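Matching sites in arginase 1, mitochondrial from Arabidopsis thaliana, a protein that hydrolyses L-arginine to urea and L-ornithine with two manganese ions per subunit, and also converts agmatine to putrescine (PDB 6VSU (chain A, 2.25 Å), residues 43-48 and 92-97), and in its relative arginase, mitochondrial from Medicago truncatula (PDB 6VST (chain B, 2.12 Å), residues 63-68 and 112-117). One frame, after least-squares fit of the local backbone (RMSD 0.44 Å); residues are numbered along the deposited sequences.

Structure 1 (6VSU); sequences STSLLG and VLTDVG.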
loop_
_atom_site.group_PDB
_atom_site.type_symbol
_atom_site.label_atom_id
_atom_site.label_comp_id
_atom_site.label_asym_id
_atom_site.label_seq_id
_atom_site.Cartn_x
_atom_site.Cartn_y
_atom_site.Cartn_z
ATOM N N SER A 43 -31.537 -19.606 14.965
ATOM C CA SER A 43 -31.157 -18.190 14.731
ATOM C C SER A 43 -29.675 -18.065 15.049
ATOM O O SER A 43 -29.316 -18.257 16.189
ATOM C CB SER A 43 -31.988 -17.288 15.615
ATOM O OG SER A 43 -33.286 -17.292 15.118
ATOM N N THR A 44 -28.873 -17.834 14.040
ATOM C CA THR A 44 -27.429 -17.540 14.169
ATOM C C THR A 44 -27.216 -16.295 15.048
ATOM O O THR A 44 -27.848 -15.234 14.834
ATOM C CB THR A 44 -26.822 -17.288 12.799
ATOM O OG1 THR A 44 -27.131 -18.375 11.927
ATOM C CG2 THR A 44 -25.331 -17.125 12.927
ATOM N N SER A 45 -26.316 -16.404 16.012
ATOM C CA SER A 45 -25.908 -15.289 16.876
ATOM C C SER A 45 -24.392 -15.268 16.907
ATOM O O SER A 45 -23.811 -16.281 17.246
ATOM C CB SER A 45 -26.500 -15.438 18.217
ATOM O OG SER A 45 -26.580 -14.184 18.838
ATOM N N LEU A 46 -23.801 -14.150 16.477
ATOM C CA LEU A 46 -22.341 -13.960 16.425
ATOM C C LEU A 46 -21.800 -13.825 17.834
ATOM O O LEU A 46 -22.444 -13.204 18.684
ATOM C CB LEU A 46 -22.012 -12.707 15.629
ATOM C CG LEU A 46 -22.584 -12.636 14.225
ATOM C CD1 LEU A 46 -22.021 -11.406 13.501
ATOM C CD2 LEU A 46 -22.264 -13.882 13.430
ATOM N N LEU A 47 -20.669 -14.430 18.073
ATOM C CA LEU A 47 -19.902 -14.259 19.317
ATOM C C LEU A 47 -18.441 -14.038 18.938
ATOM O O LEU A 47 -17.886 -14.893 18.279
ATOM C CB LEU A 47 -20.054 -15.493 20.191
ATOM C CG LEU A 47 -19.241 -15.454 21.469
ATOM C CD1 LEU A 47 -19.744 -14.372 22.390
ATOM C CD2 LEU A 47 -19.298 -16.794 22.171
ATOM N N GLY A 48 -17.884 -12.876 19.274
ATOM C CA GLY A 48 -16.516 -12.522 18.934
ATOM C C GLY A 48 -15.597 -13.027 19.994
ATOM O O GLY A 48 -15.964 -12.968 21.231
ATOM N N VAL A 92 -32.691 -14.403 11.448
ATOM C CA VAL A 92 -31.571 -14.827 10.554
ATOM C C VAL A 92 -30.218 -14.535 11.199
ATOM O O VAL A 92 -29.323 -15.404 11.164
ATOM C CB VAL A 92 -31.670 -14.137 9.194
ATOM C CG1 VAL A 92 -30.463 -14.450 8.328
ATOM C CG2 VAL A 92 -32.960 -14.535 8.489
ATOM N N LEU A 93 -30.047 -13.349 11.776
ATOM C CA LEU A 93 -28.749 -12.964 12.402
ATOM C C LEU A 93 -28.978 -12.014 13.579
ATOM O O LEU A 93 -29.700 -11.027 13.463
ATOM C CB LEU A 93 -27.849 -12.339 11.329
ATOM C CG LEU A 93 -26.427 -12.011 11.795
ATOM C CD1 LEU A 93 -25.627 -13.256 12.189
ATOM C CD2 LEU A 93 -25.664 -11.237 10.714
ATOM N N THR A 94 -28.387 -12.339 14.714
ATOM C CA THR A 94 -28.152 -11.360 15.808
ATOM C C THR A 94 -26.673 -11.435 16.185
ATOM O O THR A 94 -25.992 -12.273 15.656
ATOM C CB THR A 94 -29.047 -11.601 17.039
ATOM O OG1 THR A 94 -28.881 -12.943 17.468
ATOM C CG2 THR A 94 -30.489 -11.308 16.746
ATOM N N ASP A 95 -26.274 -10.672 17.170
ATOM C CA ASP A 95 -24.844 -10.460 17.522
ATOM C C ASP A 95 -24.806 -10.159 19.022
ATOM O O ASP A 95 -25.407 -9.153 19.423
ATOM C CB ASP A 95 -24.284 -9.300 16.706
ATOM C CG ASP A 95 -22.799 -9.053 16.900
ATOM O OD1 ASP A 95 -22.113 -9.753 17.702
ATOM O OD2 ASP A 95 -22.322 -8.177 16.186
ATOM N N VAL A 96 -24.168 -11.020 19.794
ATOM C CA VAL A 96 -24.005 -10.800 21.262
ATOM C C VAL A 96 -22.644 -10.171 21.554
ATOM O O VAL A 96 -22.312 -10.065 22.692
ATOM C CB VAL A 96 -24.218 -12.084 22.083
ATOM C CG1 VAL A 96 -25.507 -12.796 21.709
ATOM C CG2 VAL A 96 -23.071 -13.027 21.896
ATOM N N GLY A 97 -21.908 -9.704 20.562
ATOM C CA GLY A 97 -20.657 -8.968 20.790
ATOM C C GLY A 97 -19.469 -9.866 21.097
ATOM O O GLY A 97 -19.471 -11.068 20.786
HETATM O O HOH W 1 -30.183 -14.601 15.989
#
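Ser-45 and Thr-94 meet through their hydroxyls where strand 43-48 runs parallel to strand 93-98, one of the two outermost strands within this chain of the eight-stranded arginase sheet. A chi1 of -156° swings Ser-45 OG away from its own N to donate to Thr-94 OG1 over 3.0 Å. Thr-94 OG1 donates to a water that bonds back to Thr-44 O, so small hydroxyl residues suit this buried face. Ser-43 OG bonds to Arg-91 O. On the other face Thr-44 CB lies 3.5 Å from Val-92 O, while its OG1 bonds to Ser-320. Leu-46 CD2 meets Leu-93 CD1 at 3.6 Å, methyl to methyl, branched apolar chains filling a buried face. Asp-95 suits two partners: OD1 accepts from Gly-97 N at 2.9 Å, from above the carboxylate plane, and OD2 salt-bridges Arg-69.

Structure 1 against structure 2
The bonds change most on the face of Ser-45(A) and Thr-94(A). Their hydroxyl bond, 3.0 Å from Ser-45(A) OG to Thr-94(A) OG1, is absent in structure 2, where Ser-65(B) OG and Thr-114(B) OG1 are 6.1 Å apart. The models differ in both rotamers: chi1 is -156° in Ser-45(A) against -45° in Ser-65(B), and 54° in Thr-94(A) against -159° in Thr-114(B), whose OG1 atoms stand 2.6 Å apart after superposition. Ser-65(B) OG bonds instead to Thr-63(B) O at 2.9 Å, a link within a strand rather than between strands. The backbone bonds from Thr-94(A) N to Thr-44(A) O and from Thr-114(B) N to Ser-64(B) O are kept.

Asp-95(A) is a carboxylate where Asn-115(B) is a neutral amide, so the charge that pairs with Arg-69(A) is absent from Asn-115(B). The OD1 atoms nearly coincide, 0.4 Å apart, and the link to Gly-97(A) N or Gly-117(B) N is kept as a close polar pair. The CA atoms of these glycines stand 1.0 Å apart.

In the packing, Thr-63(B) has a methyl that Ser-43(A) lacks. Its CG2 lies 1.2 Å apart from the place of water 1 after superposition and touches Thr-114(B) CG2, an apolar contact roughly where structure 1 has a water. Conversely, Thr-44(A) carries a CG2 that Ser-64(B) lacks, while the hydroxyls OG1 and OG overlie each other. Leu-93(A) branches at CG and Ile-113(B) at CB: CD2 of Leu-93(A) and CG2 and CD1 of Ile-113(B) have no counterparts, yet both touch the same leucine of the neighbouring strand, Leu-46(A) or Leu-66(B), which keeps its place.

Structure 2 (6VST); sequences TSSLLG and VITNVG.
Ser-65 and Thr-114 face each other with a hydroxyl against a methyl: Ser-65 OG stands 3.6 Å from Thr-114 CG2. With OG beside its backbone N (chi1 -45°), Ser-65 donates to Thr-63 O at 2.9 Å, from above the carbonyl plane, while Thr-114 OG1 takes a bond with Lys-50. Thr-63 CG2 meets Thr-114 CG2 at 4.0 Å; threonine suits the place, its methyl packing on Thr-114 and its hydroxyl bonding to Arg-111 O. On the other face Ser-64 CB lies 3.8 Å from Val-112 O, while its OG bonds to Ser-340. Leu-66 CD2 meets Ile-113 CD1 at 4.2 Å, methyl to methyl, branched apolar chains filling a buried face. Asn-115 brings an amide oxygen, OD1, to 3.6 Å from Gly-117 N, which also bonds weakly to Leu-66 O.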
loop_
_atom_site.group_PDB
_atom_site.type_symbol
_atom_site.label_atom_id
_atom_site.label_comp_id
_atom_site.label_asym_id
_atom_site.label_seq_id
_atom_site.Cartn_x
_atom_site.Cartn_y
_atom_site.Cartn_z
ATOM N N THR B 63 -31.541 -19.179 15.557
ATOM C CA THR B 63 -31.022 -17.876 15.159
ATOM C C THR B 63 -29.511 -17.882 15.309
ATOM O O THR B 63 -29.004 -18.018 16.428
ATOM C CB THR B 63 -31.617 -16.749 16.000
ATOM O OG1 THR B 63 -33.037 -16.685 15.798
ATOM C CG2 THR B 63 -30.962 -15.422 15.605
ATOM N N SER B 64 -28.801 -17.737 14.186
ATOM C CA SER B 64 -27.354 -17.580 14.203
ATOM C C SER B 64 -26.990 -16.327 14.982
ATOM O O SER B 64 -27.423 -15.223 14.633
ATOM C CB SER B 64 -26.803 -17.483 12.772
ATOM O OG SER B 64 -27.168 -18.602 11.988
ATOM N N SER B 65 -26.172 -16.492 16.020
ATOM C CA SER B 65 -25.829 -15.399 16.917
ATOM C C SER B 65 -24.322 -15.255 16.945
ATOM O O SER B 65 -23.615 -16.219 17.258
ATOM C CB SER B 65 -26.378 -15.652 18.319
ATOM O OG SER B 65 -27.714 -16.105 18.226
ATOM N N LEU B 66 -23.837 -14.057 16.627
ATOM C CA LEU B 66 -22.406 -13.827 16.472
ATOM C C LEU B 66 -21.754 -13.621 17.830
ATOM O O LEU B 66 -22.204 -12.793 18.624
ATOM C CB LEU B 66 -22.136 -12.613 15.579
ATOM C CG LEU B 66 -22.747 -12.595 14.175
ATOM C CD1 LEU B 66 -22.177 -11.444 13.396
ATOM C CD2 LEU B 66 -22.520 -13.893 13.438
ATOM N N LEU B 67 -20.691 -14.380 18.086
ATOM C CA LEU B 67 -19.860 -14.232 19.270
ATOM C C LEU B 67 -18.427 -14.040 18.800
ATOM O O LEU B 67 -17.867 -14.922 18.143
ATOM C CB LEU B 67 -19.980 -15.461 20.185
ATOM C CG LEU B 67 -19.105 -15.437 21.439
ATOM C CD1 LEU B 67 -19.595 -14.405 22.448
ATOM C CD2 LEU B 67 -19.014 -16.818 22.085
ATOM N N GLY B 68 -17.843 -12.888 19.116
ATOM C CA GLY B 68 -16.476 -12.595 18.702
ATOM C C GLY B 68 -15.484 -13.145 19.715
ATOM O O GLY B 68 -15.721 -13.098 20.923
ATOM N N VAL B 112 -32.725 -14.187 11.706
ATOM C CA VAL B 112 -31.806 -14.759 10.730
ATOM C C VAL B 112 -30.358 -14.599 11.175
ATOM O O VAL B 112 -29.537 -15.501 10.980
ATOM C CB VAL B 112 -32.043 -14.117 9.345
ATOM C CG1 VAL B 112 -31.038 -14.649 8.346
ATOM C CG2 VAL B 112 -33.459 -14.400 8.862
ATOM N N ILE B 113 -30.033 -13.454 11.773
ATOM C CA ILE B 113 -28.691 -13.186 12.268
ATOM C C ILE B 113 -28.815 -12.148 13.370
ATOM O O ILE B 113 -29.645 -11.240 13.289
ATOM C CB ILE B 113 -27.753 -12.714 11.128
ATOM C CG1 ILE B 113 -26.308 -12.631 11.626
ATOM C CG2 ILE B 113 -28.219 -11.366 10.574
ATOM C CD1 ILE B 113 -25.280 -12.663 10.510
ATOM N N THR B 114 -28.008 -12.299 14.413
ATOM C CA THR B 114 -28.003 -11.308 15.475
ATOM C C THR B 114 -26.618 -11.277 16.102
ATOM O O THR B 114 -25.851 -12.230 15.992
ATOM C CB THR B 114 -29.115 -11.585 16.518
ATOM O OG1 THR B 114 -29.400 -10.378 17.226
ATOM C CG2 THR B 114 -28.728 -12.676 17.526
ATOM N N ASN B 115 -26.294 -10.158 16.744
ATOM C CA ASN B 115 -25.009 -9.986 17.409
ATOM C C ASN B 115 -25.146 -10.210 18.915
ATOM O O ASN B 115 -26.058 -9.675 19.551
ATOM C CB ASN B 115 -24.432 -8.596 17.125
ATOM C CG ASN B 115 -23.006 -8.439 17.643
ATOM O OD1 ASN B 115 -22.213 -9.395 17.627
ATOM N ND2 ASN B 115 -22.677 -7.242 18.126
ATOM N N VAL B 116 -24.251 -11.007 19.485
ATOM C CA VAL B 116 -24.178 -11.164 20.937
ATOM C C VAL B 116 -23.094 -10.273 21.538
ATOM O O VAL B 116 -23.360 -9.474 22.432
ATOM C CB VAL B 116 -23.971 -12.645 21.322
ATOM C CG1 VAL B 116 -23.693 -12.762 22.801
ATOM C CG2 VAL B 116 -25.188 -13.456 20.966
ATOM N N GLY B 117 -21.880 -10.359 21.037
ATOM C CA GLY B 117 -20.805 -9.551 21.577
ATOM C C GLY B 117 -19.471 -10.258 21.437
ATOM O O GLY B 117 -19.376 -11.361 20.911
#